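Local coordinates for putative glycosyl hydrolase (Bacteroides thetaiotaomicron VPI-5482, PDB 3K11), which probably acts as a hydrolase, as a member of the glycosyl hydrolase family 88 group, although its exact substrate is not established, at residues L169-F174 with A212-Y217; E368-G373 with N393-H398; H418-D423 with P438-D443. One frame throughout, in Å; residues are numbered along the deposited sequence.

Contact 1: L169-F174 with A212-Y217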
loop_
_atom_site.group_PDB
_atom_site.type_symbol
_atom_site.label_atom_id
_atom_site.label_comp_id
_atom_site.label_asym_id
_atom_site.label_seq_id
_atom_site.Cartn_x
_atom_site.Cartn_y
_atom_site.Cartn_z
ATOM N N LEU A 169 15.645 -33.850 -30.295
ATOM C CA LEU A 169 15.825 -32.872 -29.219
ATOM C C LEU A 169 14.621 -32.861 -28.284
ATOM O O LEU A 169 14.786 -32.789 -27.075
ATOM C CB LEU A 169 16.070 -31.462 -29.783
ATOM C CG LEU A 169 17.401 -31.284 -30.539
ATOM C CD1 LEU A 169 17.369 -30.057 -31.411
ATOM C CD2 LEU A 169 18.493 -31.176 -29.504
ATOM N N ILE A 170 13.421 -32.895 -28.858
ATOM C CA ILE A 170 12.175 -32.934 -28.089
ATOM C C ILE A 170 12.158 -34.168 -27.197
ATOM O O ILE A 170 11.881 -34.082 -25.997
ATOM C CB ILE A 170 10.913 -32.926 -28.985
ATOM C CG1 ILE A 170 10.721 -31.588 -29.679
ATOM C CG2 ILE A 170 9.657 -33.332 -28.208
ATOM C CD1 ILE A 170 9.684 -31.633 -30.809
ATOM N N GLN A 171 12.474 -35.328 -27.745
ATOM C CA GLN A 171 12.428 -36.546 -26.901
ATOM C C GLN A 171 13.430 -36.481 -25.761
ATOM O O GLN A 171 13.125 -36.894 -24.624
ATOM C CB GLN A 171 12.656 -37.817 -27.725
ATOM C CG GLN A 171 11.599 -38.073 -28.841
ATOM C CD GLN A 171 10.210 -38.265 -28.333
ATOM O OE1 GLN A 171 10.009 -38.675 -27.191
ATOM N NE2 GLN A 171 9.215 -37.931 -29.161
ATOM N N ASN A 172 14.615 -35.946 -26.035
ATOM C CA ASN A 172 15.649 -35.836 -24.999
ATOM C C ASN A 172 15.224 -34.876 -23.891
ATOM O O ASN A 172 15.362 -35.140 -22.721
ATOM C CB ASN A 172 16.950 -35.346 -25.632
ATOM C CG ASN A 172 18.124 -35.375 -24.679
ATOM O OD1 ASN A 172 18.400 -36.407 -24.086
ATOM N ND2 ASN A 172 18.835 -34.257 -24.551
ATOM N N TYR A 173 14.761 -33.710 -24.291
ATOM C CA TYR A 173 14.298 -32.725 -23.338
ATOM C C TYR A 173 13.149 -33.269 -22.509
ATOM O O TYR A 173 13.123 -33.164 -21.267
ATOM C CB TYR A 173 13.819 -31.501 -24.084
ATOM C CG TYR A 173 14.874 -30.489 -24.521
ATOM C CD1 TYR A 173 15.937 -30.134 -23.705
ATOM C CD2 TYR A 173 14.715 -29.800 -25.715
ATOM C CE1 TYR A 173 16.848 -29.143 -24.100
ATOM C CE2 TYR A 173 15.605 -28.846 -26.122
ATOM C CZ TYR A 173 16.673 -28.514 -25.317
ATOM O OH TYR A 173 17.526 -27.493 -25.724
ATOM N N PHE A 174 12.184 -33.858 -23.180
ATOM C CA PHE A 174 10.980 -34.312 -22.461
ATOM C C PHE A 174 11.244 -35.529 -21.590
ATOM O O PHE A 174 10.679 -35.660 -20.523
ATOM C CB PHE A 174 9.823 -34.629 -23.397
ATOM C CG PHE A 174 8.504 -34.602 -22.692
ATOM C CD1 PHE A 174 7.966 -33.405 -22.299
ATOM C CD2 PHE A 174 7.881 -35.772 -22.310
ATOM C CE1 PHE A 174 6.792 -33.366 -21.596
ATOM C CE2 PHE A 174 6.690 -35.745 -21.638
ATOM C CZ PHE A 174 6.140 -34.538 -21.271
ATOM N N ALA A 212 1.805 -29.864 -21.419
ATOM C CA ALA A 212 0.612 -29.549 -22.206
ATOM C C ALA A 212 0.837 -29.744 -23.726
ATOM O O ALA A 212 0.014 -30.362 -24.418
ATOM C CB ALA A 212 0.101 -28.098 -21.877
ATOM N N GLN A 213 1.962 -29.265 -24.243
ATOM C CA GLN A 213 2.248 -29.435 -25.665
ATOM C C GLN A 213 2.522 -30.872 -26.044
ATOM O O GLN A 213 2.128 -31.313 -27.136
ATOM C CB GLN A 213 3.400 -28.510 -26.096
ATOM C CG GLN A 213 2.969 -27.029 -26.202
ATOM C CD GLN A 213 2.009 -26.770 -27.317
ATOM O OE1 GLN A 213 2.060 -27.414 -28.354
ATOM N NE2 GLN A 213 1.102 -25.818 -27.120
HETATM N N MSE A 214 3.190 -31.617 -25.174
HETATM C CA MSE A 214 3.434 -33.036 -25.454
HETATM C C MSE A 214 2.133 -33.799 -25.587
HETATM O O MSE A 214 2.100 -34.809 -26.308
HETATM C CB MSE A 214 4.260 -33.757 -24.396
HETATM C CG MSE A 214 5.701 -33.785 -24.545
HETATM SE SE MSE A 214 6.490 -34.240 -26.213
HETATM C CE MSE A 214 6.898 -36.024 -26.086
ATOM N N SER A 215 1.058 -33.347 -24.921
ATOM C CA SER A 215 -0.239 -34.001 -25.115
ATOM C C SER A 215 -0.700 -33.899 -26.561
ATOM O O SER A 215 -1.463 -34.735 -27.014
ATOM C CB SER A 215 -1.319 -33.437 -24.173
ATOM O OG SER A 215 -1.888 -32.250 -24.679
ATOM N N ARG A 216 -0.246 -32.873 -27.279
ATOM C CA ARG A 216 -0.570 -32.658 -28.686
ATOM C C ARG A 216 0.378 -33.411 -29.614
ATOM O O ARG A 216 0.022 -33.765 -30.752
ATOM C CB ARG A 216 -0.480 -31.162 -29.043
ATOM C CG ARG A 216 -1.365 -30.233 -28.234
ATOM C CD ARG A 216 -1.149 -28.785 -28.621
ATOM N NE ARG A 216 -1.513 -28.589 -30.020
ATOM C CZ ARG A 216 -0.834 -27.865 -30.928
ATOM N NH1 ARG A 216 0.313 -27.210 -30.655
ATOM N NH2 ARG A 216 -1.319 -27.802 -32.161
ATOM N N TYR A 217 1.581 -33.676 -29.121
ATOM C CA TYR A 217 2.669 -34.245 -29.942
ATOM C C TYR A 217 2.718 -35.750 -29.908
ATOM O O TYR A 217 3.055 -36.386 -30.915
ATOM C CB TYR A 217 3.994 -33.698 -29.441
ATOM C CG TYR A 217 5.209 -33.996 -30.286
ATOM C CD1 TYR A 217 5.551 -33.185 -31.358
ATOM C CD2 TYR A 217 6.057 -35.020 -29.952
ATOM C CE1 TYR A 217 6.665 -33.417 -32.099
ATOM C CE2 TYR A 217 7.174 -35.265 -30.667
ATOM C CZ TYR A 217 7.472 -34.488 -31.773
ATOM O OH TYR A 217 8.632 -34.737 -32.486
#

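Contact 2: E368-G373 with N393-H398. With EDO (1,2-ethanediol), chain T.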
loop_
_atom_site.group_PDB
_atom_site.type_symbol
_atom_site.label_atom_id
_atom_site.label_comp_id
_atom_site.label_asym_id
_atom_site.label_seq_id
_atom_site.Cartn_x
_atom_site.Cartn_y
_atom_site.Cartn_z
ATOM N N GLU A 368 18.527 1.124 -30.546
ATOM C CA GLU A 368 19.240 -0.050 -30.989
ATOM C C GLU A 368 18.366 -1.304 -31.079
ATOM O O GLU A 368 18.724 -2.266 -31.800
ATOM C CB GLU A 368 20.353 -0.321 -30.030
ATOM C CG GLU A 368 21.323 -1.376 -30.518
ATOM C CD GLU A 368 22.521 -1.494 -29.632
ATOM O OE1 GLU A 368 22.539 -0.861 -28.548
ATOM O OE2 GLU A 368 23.448 -2.222 -30.028
ATOM N N GLY A 369 17.242 -1.300 -30.364
ATOM C CA GLY A 369 16.344 -2.446 -30.313
ATOM C C GLY A 369 16.477 -3.267 -29.042
ATOM O O GLY A 369 15.899 -4.372 -28.929
ATOM N N GLN A 370 17.289 -2.767 -28.103
ATOM C CA GLN A 370 17.412 -3.411 -26.802
ATOM C C GLN A 370 16.198 -3.096 -25.960
ATOM O O GLN A 370 15.509 -2.121 -26.201
ATOM C CB GLN A 370 18.656 -2.936 -26.061
ATOM C CG GLN A 370 19.961 -3.249 -26.799
ATOM C CD GLN A 370 21.163 -2.734 -26.059
ATOM O OE1 GLN A 370 21.120 -1.633 -25.493
ATOM N NE2 GLN A 370 22.255 -3.504 -26.075
ATOM N N VAL A 371 15.974 -3.921 -24.954
ATOM C CA VAL A 371 14.877 -3.739 -24.014
ATOM C C VAL A 371 15.499 -3.364 -22.676
ATOM O O VAL A 371 16.218 -4.170 -22.049
ATOM C CB VAL A 371 14.010 -5.008 -23.890
ATOM C CG1 VAL A 371 12.993 -4.838 -22.768
ATOM C CG2 VAL A 371 13.333 -5.329 -25.257
ATOM N N GLU A 372 15.212 -2.142 -22.249
ATOM C CA GLU A 372 15.729 -1.593 -20.983
ATOM C C GLU A 372 14.819 -1.876 -19.795
ATOM O O GLU A 372 13.614 -2.072 -19.944
ATOM C CB GLU A 372 15.929 -0.077 -21.104
ATOM C CG GLU A 372 16.890 0.314 -22.252
ATOM C CD GLU A 372 17.253 1.806 -22.317
ATOM O OE1 GLU A 372 16.718 2.653 -21.540
ATOM O OE2 GLU A 372 18.149 2.128 -23.145
ATOM N N GLY A 373 15.405 -1.821 -18.597
ATOM C CA GLY A 373 14.649 -1.988 -17.357
ATOM C C GLY A 373 14.260 -3.419 -16.986
ATOM O O GLY A 373 13.353 -3.597 -16.148
ATOM N N ASN A 393 19.545 -4.917 -16.626
ATOM C CA ASN A 393 20.546 -4.823 -17.658
ATOM C C ASN A 393 19.920 -5.108 -19.012
ATOM O O ASN A 393 19.071 -5.981 -19.110
ATOM C CB ASN A 393 21.685 -5.815 -17.410
ATOM C CG ASN A 393 22.900 -5.483 -18.225
ATOM O OD1 ASN A 393 23.004 -5.905 -19.362
ATOM N ND2 ASN A 393 23.760 -4.607 -17.699
ATOM N N VAL A 394 20.325 -4.339 -20.030
ATOM C CA VAL A 394 19.877 -4.573 -21.411
ATOM C C VAL A 394 20.143 -5.962 -21.908
ATOM O O VAL A 394 19.409 -6.468 -22.779
ATOM C CB VAL A 394 20.490 -3.543 -22.373
ATOM C CG1 VAL A 394 19.898 -2.131 -22.055
ATOM C CG2 VAL A 394 22.030 -3.617 -22.313
ATOM N N TYR A 395 21.177 -6.597 -21.377
ATOM C CA TYR A 395 21.474 -7.950 -21.797
ATOM C C TYR A 395 20.766 -9.072 -21.031
ATOM O O TYR A 395 21.027 -10.242 -21.296
ATOM C CB TYR A 395 22.975 -8.191 -21.776
ATOM C CG TYR A 395 23.672 -7.340 -22.807
ATOM C CD1 TYR A 395 23.427 -7.550 -24.156
ATOM C CD2 TYR A 395 24.536 -6.307 -22.436
ATOM C CE1 TYR A 395 24.021 -6.784 -25.119
ATOM C CE2 TYR A 395 25.144 -5.520 -23.417
ATOM C CZ TYR A 395 24.871 -5.778 -24.756
ATOM O OH TYR A 395 25.469 -5.053 -25.786
ATOM N N ALA A 396 19.925 -8.728 -20.044
ATOM C CA ALA A 396 19.046 -9.713 -19.415
ATOM C C ALA A 396 18.166 -10.215 -20.539
ATOM O O ALA A 396 17.379 -9.436 -21.112
ATOM C CB ALA A 396 18.206 -9.061 -18.349
ATOM N N ALA A 397 18.247 -11.509 -20.830
ATOM C CA ALA A 397 17.564 -12.068 -21.999
ATOM C C ALA A 397 16.033 -12.145 -21.825
ATOM O O ALA A 397 15.263 -12.308 -22.783
ATOM C CB ALA A 397 18.101 -13.446 -22.299
ATOM N N HIS A 398 15.594 -12.016 -20.591
ATOM C CA HIS A 398 14.206 -12.217 -20.223
ATOM C C HIS A 398 13.289 -11.195 -20.805
ATOM O O HIS A 398 12.084 -11.407 -20.798
ATOM C CB HIS A 398 14.043 -12.091 -18.707
ATOM C CG HIS A 398 15.021 -12.897 -17.940
ATOM N ND1 HIS A 398 16.321 -12.500 -17.762
ATOM C CD2 HIS A 398 14.902 -14.108 -17.336
ATOM C CE1 HIS A 398 16.960 -13.439 -17.086
ATOM N NE2 HIS A 398 16.110 -14.396 -16.779
HETATM C C1 EDO T . 14.342 3.411 -24.087
HETATM O O1 EDO T . 14.288 3.609 -22.645
HETATM C C2 EDO T . 14.827 4.663 -24.821
HETATM O O2 EDO T . 16.246 4.895 -24.602
HETATM O O HOH W 1 15.968 -7.062 -21.458
#

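Contact 3: H418-D423 with P438-D443. With EDO (1,2-ethanediol), chain J.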
loop_
_atom_site.group_PDB
_atom_site.type_symbol
_atom_site.label_atom_id
_atom_site.label_comp_id
_atom_site.label_asym_id
_atom_site.label_seq_id
_atom_site.Cartn_x
_atom_site.Cartn_y
_atom_site.Cartn_z
ATOM N N HIS A 418 -11.927 -2.281 -31.469
ATOM C CA HIS A 418 -11.931 -0.915 -32.001
ATOM C C HIS A 418 -11.772 0.138 -30.908
ATOM O O HIS A 418 -12.680 0.921 -30.654
ATOM C CB HIS A 418 -13.222 -0.687 -32.759
ATOM C CG HIS A 418 -13.396 -1.647 -33.889
ATOM N ND1 HIS A 418 -12.745 -1.485 -35.089
ATOM C CD2 HIS A 418 -14.067 -2.822 -33.972
ATOM C CE1 HIS A 418 -13.031 -2.509 -35.876
ATOM N NE2 HIS A 418 -13.835 -3.330 -35.225
ATOM N N PRO A 419 -10.626 0.154 -30.247
ATOM C CA PRO A 419 -10.430 1.130 -29.192
ATOM C C PRO A 419 -10.407 2.546 -29.733
ATOM O O PRO A 419 -10.055 2.758 -30.900
ATOM C CB PRO A 419 -9.074 0.745 -28.606
ATOM C CG PRO A 419 -8.391 0.025 -29.667
ATOM C CD PRO A 419 -9.440 -0.679 -30.451
ATOM N N GLN A 420 -10.791 3.500 -28.883
ATOM C CA GLN A 420 -10.901 4.875 -29.243
ATOM C C GLN A 420 -10.864 5.728 -27.982
ATOM O O GLN A 420 -11.326 5.332 -26.911
ATOM C CB GLN A 420 -12.224 5.058 -30.011
ATOM C CG GLN A 420 -12.526 6.445 -30.442
ATOM C CD GLN A 420 -13.557 6.518 -31.559
ATOM O OE1 GLN A 420 -13.961 5.495 -32.126
ATOM N NE2 GLN A 420 -14.011 7.745 -31.861
HETATM N N MSE A 421 -10.308 6.920 -28.112
HETATM C CA MSE A 421 -10.270 7.851 -27.011
HETATM C C MSE A 421 -11.691 8.385 -26.788
HETATM O O MSE A 421 -12.424 8.705 -27.735
HETATM C CB MSE A 421 -9.280 8.988 -27.334
HETATM C CG MSE A 421 -7.806 8.525 -27.400
HETATM SE SE MSE A 421 -7.149 8.297 -25.644
HETATM C CE MSE A 421 -6.975 10.060 -25.104
ATOM N N ASN A 422 -12.085 8.451 -25.531
ATOM C CA ASN A 422 -13.374 9.000 -25.134
ATOM C C ASN A 422 -13.150 9.763 -23.841
ATOM O O ASN A 422 -12.739 9.189 -22.848
ATOM C CB ASN A 422 -14.395 7.873 -24.960
ATOM C CG ASN A 422 -15.796 8.383 -24.849
ATOM O OD1 ASN A 422 -16.022 9.539 -24.482
ATOM N ND2 ASN A 422 -16.757 7.524 -25.151
ATOM N N ASP A 423 -13.401 11.065 -23.849
ATOM C CA ASP A 423 -13.181 11.854 -22.619
ATOM C C ASP A 423 -11.728 11.710 -22.121
ATOM O O ASP A 423 -11.480 11.707 -20.937
ATOM C CB ASP A 423 -14.211 11.376 -21.582
ATOM C CG ASP A 423 -14.752 12.455 -20.714
ATOM O OD1 ASP A 423 -14.351 13.628 -20.824
ATOM O OD2 ASP A 423 -15.590 12.083 -19.899
ATOM N N PRO A 438 -14.571 13.938 -29.377
ATOM C CA PRO A 438 -13.710 13.541 -28.250
ATOM C C PRO A 438 -14.421 12.841 -27.109
ATOM O O PRO A 438 -13.771 12.127 -26.341
ATOM C CB PRO A 438 -13.207 14.882 -27.709
ATOM C CG PRO A 438 -13.412 15.826 -28.753
ATOM C CD PRO A 438 -14.538 15.393 -29.591
ATOM N N ILE A 439 -15.693 13.165 -26.907
ATOM C CA ILE A 439 -16.518 12.604 -25.828
ATOM C C ILE A 439 -17.809 12.154 -26.540
ATOM O O ILE A 439 -18.398 12.925 -27.314
ATOM C CB ILE A 439 -16.918 13.679 -24.754
ATOM C CG1 ILE A 439 -15.665 14.374 -24.141
ATOM C CG2 ILE A 439 -17.814 13.064 -23.678
ATOM C CD1 ILE A 439 -15.989 15.550 -23.136
ATOM N N PHE A 440 -18.256 10.926 -26.278
ATOM C CA PHE A 440 -19.453 10.413 -26.909
ATOM C C PHE A 440 -20.067 9.237 -26.153
ATOM O O PHE A 440 -19.375 8.529 -25.390
ATOM C CB PHE A 440 -19.137 9.953 -28.343
ATOM C CG PHE A 440 -18.148 8.822 -28.417
ATOM C CD1 PHE A 440 -16.793 9.080 -28.483
ATOM C CD2 PHE A 440 -18.572 7.496 -28.415
ATOM C CE1 PHE A 440 -15.874 8.045 -28.538
ATOM C CE2 PHE A 440 -17.656 6.440 -28.483
ATOM C CZ PHE A 440 -16.308 6.701 -28.520
ATOM N N ALA A 441 -21.371 9.071 -26.402
ATOM C CA ALA A 441 -22.161 7.967 -25.927
ATOM C C ALA A 441 -22.231 6.933 -27.031
ATOM O O ALA A 441 -22.221 7.279 -28.234
ATOM C CB ALA A 441 -23.579 8.459 -25.525
ATOM N N VAL A 442 -22.266 5.662 -26.641
ATOM C CA VAL A 442 -22.429 4.555 -27.577
ATOM C C VAL A 442 -23.911 4.513 -28.040
ATOM O O VAL A 442 -24.853 4.502 -27.206
ATOM C CB VAL A 442 -22.044 3.237 -26.918
ATOM C CG1 VAL A 442 -22.240 2.069 -27.860
ATOM C CG2 VAL A 442 -20.616 3.308 -26.469
ATOM N N ASP A 443 -24.122 4.467 -29.348
ATOM C CA ASP A 443 -25.505 4.374 -29.900
ATOM C C ASP A 443 -26.292 3.078 -29.525
ATOM O O ASP A 443 -25.700 2.043 -29.181
ATOM C CB ASP A 443 -25.496 4.562 -31.434
ATOM C CG ASP A 443 -25.160 6.004 -31.864
ATOM O OD1 ASP A 443 -24.750 6.841 -31.022
ATOM O OD2 ASP A 443 -25.310 6.302 -33.073
HETATM C C1 EDO J . -15.600 15.680 -17.763
HETATM O O1 EDO J . -14.517 15.106 -18.510
HETATM C C2 EDO J . -16.613 14.639 -17.335
HETATM O O2 EDO J . -16.843 13.791 -18.452
#

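Contact 1: L169-F174 with A212-Y217
Met214 and Phe174 form a Met-aromatic contact between two helices of the (alpha/alpha)6 barrel expected for this six-hairpin glycosidase family: helix 167-180 supplies Phe174, Ile170 and Gln171, and helix 202-217 answers with Met214 and Tyr217 near its C-terminal end. The segments run roughly antiparallel, with 135° between their directions and axes 12.3 Å apart at closest approach, a wide spacing that long side chains have to bridge. Met214, modelled as selenomethionine, does most of this. Its chain bends at chi2 and chi3 and lies over one face of the Phe174 ring, with SE 4.3 Å from the ring centroid and not far from the ring normal. Beyond the selenium, CE of Met214 comes 3.9 Å from CD2 of Phe174. Tyr225 of helix 222-240 meets the same phenyl ring edge-to-face, so a third helix closes round this pair.

Next along, CG2 of Ile170 touches Met214 SE at 3.9 Å and also sits over one face of the Tyr217 ring. The two side chains of Ile170 and Tyr217 reach toward each other tip to tip, and CD1 of Ile170 stops 3.7 Å from Tyr217 OH. CG of Tyr217 is anti to the backbone N (chi1 -171°), which starts the ring toward helix 167-180. Its hydroxyl and the amide of Gln171 share one partner, Asp167 OD1, and Arg158 NE bonds to the hydroxyl as well. With its amide plane 39° from the Tyr217 ring, Gln171 brings NE2 to the ring edge, 3.7 Å from CE2.

Contact 2: E368-G373 with N393-H398
The amide of Gln370 stands almost perpendicular to the Tyr395 ring, 89° between the planes, and approaches it obliquely with NE2 3.6 Å from the tyrosine OH. One face of that ring carries CG2 of Val394, the residue before it, 3.6 Å above the plane and offset toward the rim. Gln370 NE2 has its hydrogen bond not with Tyr395 but with Tyr42 OH on helix 29-45.

Val394 is the wedge between the segments. With CG1 anti to the carbonyl carbon (chi1 -68°), its two methyls part: CG2 goes to the ring and the Gln370 amide, while CG1 lies 3.7 Å from Gln370 OE1. CG1 also packs 3.9 Å from CG of Glu372, whose side chain runs beside it in the same direction. What presents Val394 this way is a type I beta turn from Asn393 to Ala396, closed by Ala396 N to Asn393 O at 3.0 Å. An Asx turn is built into it, Tyr395 N donating to Asn393 OD1 at 2.8 Å.

No direct hydrogen bond crosses the contact; a water does the job, donating to Val371 O at 3.0 Å and to Ala396 O. Tyr400 OH makes a second bridge, hydrogen-bonded to both Val371 N and Val394 O. At its far end Glu372 accepts from an ethanediol on OE1 and meets Asn366 ND2 through OE2. An alanine in place of Glu372 would probably bare one side of Val394 CG1 and leave Asn366 ND2 without its carboxylate partner. On the turn itself, Ile6 of the second subunit packs on Tyr395, and Leu13 of that subunit on Asn393.

Contact 3: H418-D423 with P438-D443
Asn422 and Phe440 are joined by a pair of hydrogen bonds in which the asparagine side chain stands in for a peptide group and reads both backbone polar atoms of Phe440. ND2 of Asn422 donates to Phe440 O at 2.8 Å in a nearly straight bond (165° at the hydrogen). The return bond is longer, Phe440 N to Asn422 OD1 at 3.2 Å, and its donor sits well above the side-chain carbonyl plane. A third bond is purely backbone, Asp423 N to Pro438 O at 2.7 Å, and Asn422 CA makes a CA-H...O contact with the same oxygen. Together they lay the C-terminal tail against the end of strand 420-422, one half of a small antiparallel hairpin with strand 425-427.

Stacking comes next. The Phe440 side chain takes the crowded position, CG between the backbone N and the carbonyl carbon (chi1 63°), and its ring lies under the amide of Asn422. The planes are only 18° apart, and ND2 is 3.3 Å above the ring, over its centre. At the edge of the ring, CE1 meets Met421 O at 3.6 Å. Gln420 comes in more obliquely with NE2, an atom hydrogen-bonded to Thr435 O, while its OE1 goes to Lys432.

Charge is concentrated at Asp423. Its OD1 accepts from O1 of an ethanediol at 2.8 Å and OD2 from O2 of the same molecule at 2.6 Å; OD2 also forms a salt bridge with Arg193 of the third subunit. Within the contact, Ile439 CD1 rests against OD1 of Asp423.

With ND2 also bonded to Tyr429 OH and the ring beneath it, the Asn422 amide is fixed in rotation, and the arginine would be expected to keep Asp423 ionised at this subunit boundary.

Overall arrangement
Read from the N terminus, the three contacts follow one another in series, with none nested or crossed. Contact 1 closes a loop of 37 residues, tying helix 167-180 to helix 202-217. Contact 2 comes much later and draws together the loops on either side of the short helix 384-388; it lies across the chain's centre from contact 1, about 30 Å away centre to centre. From there helix 400-416 leads to contact 3, which closes 14 residues around strand 425-427 and fastens the C-terminal tail about 32 Å from the chain's centre. Contact 2 touches the second subunit and contact 3 the third, whereas contact 1 meets no other chain of the assembly.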